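Hypothetical oxidoreductase YDHF (Escherichia coli, PDB 1OG6) binds NADPH and may act as an oxidoreductase of the aldo/keto reductase family. Local coordinates at residues C[245-250]-C[270-275]. Residues are numbered along the deposited sequence; the frame is centred on the assembly and turned at random.
Sequences VVNAWV and RAAVEA
Asn247 meets Ala272 and Ala275 of segment 270-275, and the contact is one of van der Waals packing. The methylene CB of Asn247 lies 3.8 Å from the methyl CB of Ala275, both CB bonds directed toward the opposite segment. Further along the same side chain, the amide oxygen OD1 comes within 4.1 Å of Ala272 CB, about one turn earlier in the chain than Ala275. Ala248 adds a looser touch, its CB 4.2 Å from Ala275 O. Small residues let the backbones approach, with the CA atoms of Ala248 and Ala275 5.6 Å apart. In the TIM barrel of the aldo/keto reductases, helix 242-251 leads into strand 258-261 and helix 266-274 follows it; with the neighbouring parallel strand 207-209, helix 242-251 belongs to a beta-alpha-beta crossover. Asn247 also packs on Pro259 and Ala272 on Ile261 of strand 258-261. The packing lies beside the cofactor pocket: the side chain of Asn247 is about 6 Å from the bound NADP and about 4 Å from that of Cys211, an NADP-binding residue. On another side of helix 242-251, the Trp249 ring stacks with that of Trp285.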
loop_
_atom_site.group_PDB
_atom_site.type_symbol
_atom_site.label_atom_id
_atom_site.label_comp_id
_atom_site.label_asym_id
_atom_site.label_seq_id
_atom_site.Cartn_x
_atom_site.Cartn_y
_atom_site.Cartn_z
ATOM N N VAL C 245 -22.371 2.342 22.897
ATOM C CA VAL C 245 -21.263 3.284 22.801
ATOM C C VAL C 245 -20.329 2.781 21.695
ATOM O O VAL C 245 -19.756 3.566 20.943
ATOM C CB VAL C 245 -20.506 3.386 24.140
ATOM C CG1 VAL C 245 -19.411 4.402 24.045
ATOM C CG2 VAL C 245 -21.457 3.778 25.233
ATOM N N VAL C 246 -20.199 1.462 21.586
ATOM C CA VAL C 246 -19.362 0.868 20.562
ATOM C C VAL C 246 -20.040 1.033 19.207
ATOM O O VAL C 246 -19.437 1.529 18.266
ATOM C CB VAL C 246 -19.140 -0.625 20.828
ATOM C CG1 VAL C 246 -18.157 -1.187 19.843
ATOM C CG2 VAL C 246 -18.629 -0.825 22.227
ATOM N N ASN C 247 -21.300 0.622 19.104
ATOM C CA ASN C 247 -22.030 0.744 17.846
ATOM C C ASN C 247 -22.059 2.208 17.393
ATOM O O ASN C 247 -22.493 2.509 16.296
ATOM C CB ASN C 247 -23.470 0.184 17.993
ATOM C CG ASN C 247 -23.601 -1.295 17.533
ATOM O OD1 ASN C 247 -24.363 -2.086 18.103
ATOM N ND2 ASN C 247 -22.868 -1.652 16.490
ATOM N N ALA C 248 -21.590 3.124 18.233
ATOM C CA ALA C 248 -21.578 4.549 17.877
ATOM C C ALA C 248 -20.157 4.952 17.517
ATOM O O ALA C 248 -19.932 5.731 16.587
ATOM C CB ALA C 248 -22.085 5.397 19.043
ATOM N N TRP C 249 -19.203 4.424 18.281
ATOM C CA TRP C 249 -17.792 4.680 18.047
ATOM C C TRP C 249 -17.541 4.299 16.596
ATOM O O TRP C 249 -16.827 4.987 15.871
ATOM C CB TRP C 249 -16.941 3.795 18.954
ATOM C CG TRP C 249 -15.473 3.999 18.761
ATOM C CD1 TRP C 249 -14.695 4.959 19.339
ATOM C CD2 TRP C 249 -14.614 3.259 17.888
ATOM N NE1 TRP C 249 -13.407 4.865 18.879
ATOM C CE2 TRP C 249 -13.329 3.829 17.985
ATOM C CE3 TRP C 249 -14.807 2.171 17.028
ATOM C CZ2 TRP C 249 -12.240 3.347 17.255
ATOM C CZ3 TRP C 249 -13.722 1.697 16.303
ATOM C CH2 TRP C 249 -12.456 2.286 16.421
ATOM N N VAL C 250 -18.154 3.189 16.193
ATOM C CA VAL C 250 -18.046 2.655 14.842
ATOM C C VAL C 250 -18.861 3.517 13.881
ATOM O O VAL C 250 -18.402 3.922 12.817
ATOM C CB VAL C 250 -18.607 1.212 14.782
ATOM C CG1 VAL C 250 -18.506 0.677 13.381
ATOM C CG2 VAL C 250 -17.852 0.309 15.735
ATOM N N ARG C 270 -33.060 -4.146 19.718
ATOM C CA ARG C 270 -33.759 -2.888 19.931
ATOM C C ARG C 270 -32.755 -1.841 20.386
ATOM O O ARG C 270 -32.682 -0.763 19.811
ATOM C CB ARG C 270 -34.852 -3.034 20.993
ATOM C CG ARG C 270 -36.179 -3.525 20.452
ATOM C CD ARG C 270 -37.283 -3.449 21.498
ATOM N NE ARG C 270 -38.578 -3.802 20.921
ATOM C CZ ARG C 270 -38.894 -5.012 20.459
ATOM N NH1 ARG C 270 -38.013 -6.002 20.508
ATOM N NH2 ARG C 270 -40.089 -5.228 19.925
ATOM N N ALA C 271 -31.980 -2.168 21.420
ATOM C CA ALA C 271 -30.972 -1.252 21.957
ATOM C C ALA C 271 -30.052 -0.737 20.860
ATOM O O ALA C 271 -29.878 0.467 20.695
ATOM C CB ALA C 271 -30.146 -1.953 23.035
ATOM N N ALA C 272 -29.462 -1.665 20.117
ATOM C CA ALA C 272 -28.563 -1.325 19.029
ATOM C C ALA C 272 -29.034 -0.090 18.282
ATOM O O ALA C 272 -28.481 0.985 18.463
ATOM C CB ALA C 272 -28.447 -2.492 18.074
ATOM N N VAL C 273 -30.061 -0.246 17.454
ATOM C CA VAL C 273 -30.594 0.858 16.659
ATOM C C VAL C 273 -30.618 2.225 17.359
ATOM O O VAL C 273 -30.556 3.262 16.689
ATOM C CB VAL C 273 -32.027 0.540 16.129
ATOM C CG1 VAL C 273 -31.983 -0.608 15.142
ATOM C CG2 VAL C 273 -32.948 0.188 17.274
ATOM N N GLU C 274 -30.702 2.231 18.693
ATOM C CA GLU C 274 -30.730 3.482 19.465
ATOM C C GLU C 274 -29.403 4.217 19.392
ATOM O O GLU C 274 -29.357 5.441 19.457
ATOM C CB GLU C 274 -31.061 3.214 20.936
ATOM C CG GLU C 274 -32.503 3.496 21.317
ATOM C CD GLU C 274 -33.496 2.617 20.567
ATOM O OE1 GLU C 274 -34.724 2.830 20.708
ATOM O OE2 GLU C 274 -33.048 1.708 19.835
ATOM N N ALA C 275 -28.323 3.457 19.264
ATOM C CA ALA C 275 -26.993 4.027 19.184
ATOM C C ALA C 275 -26.941 5.059 18.073
ATOM O O ALA C 275 -26.097 5.945 18.079
ATOM C CB ALA C 275 -25.969 2.928 18.926
#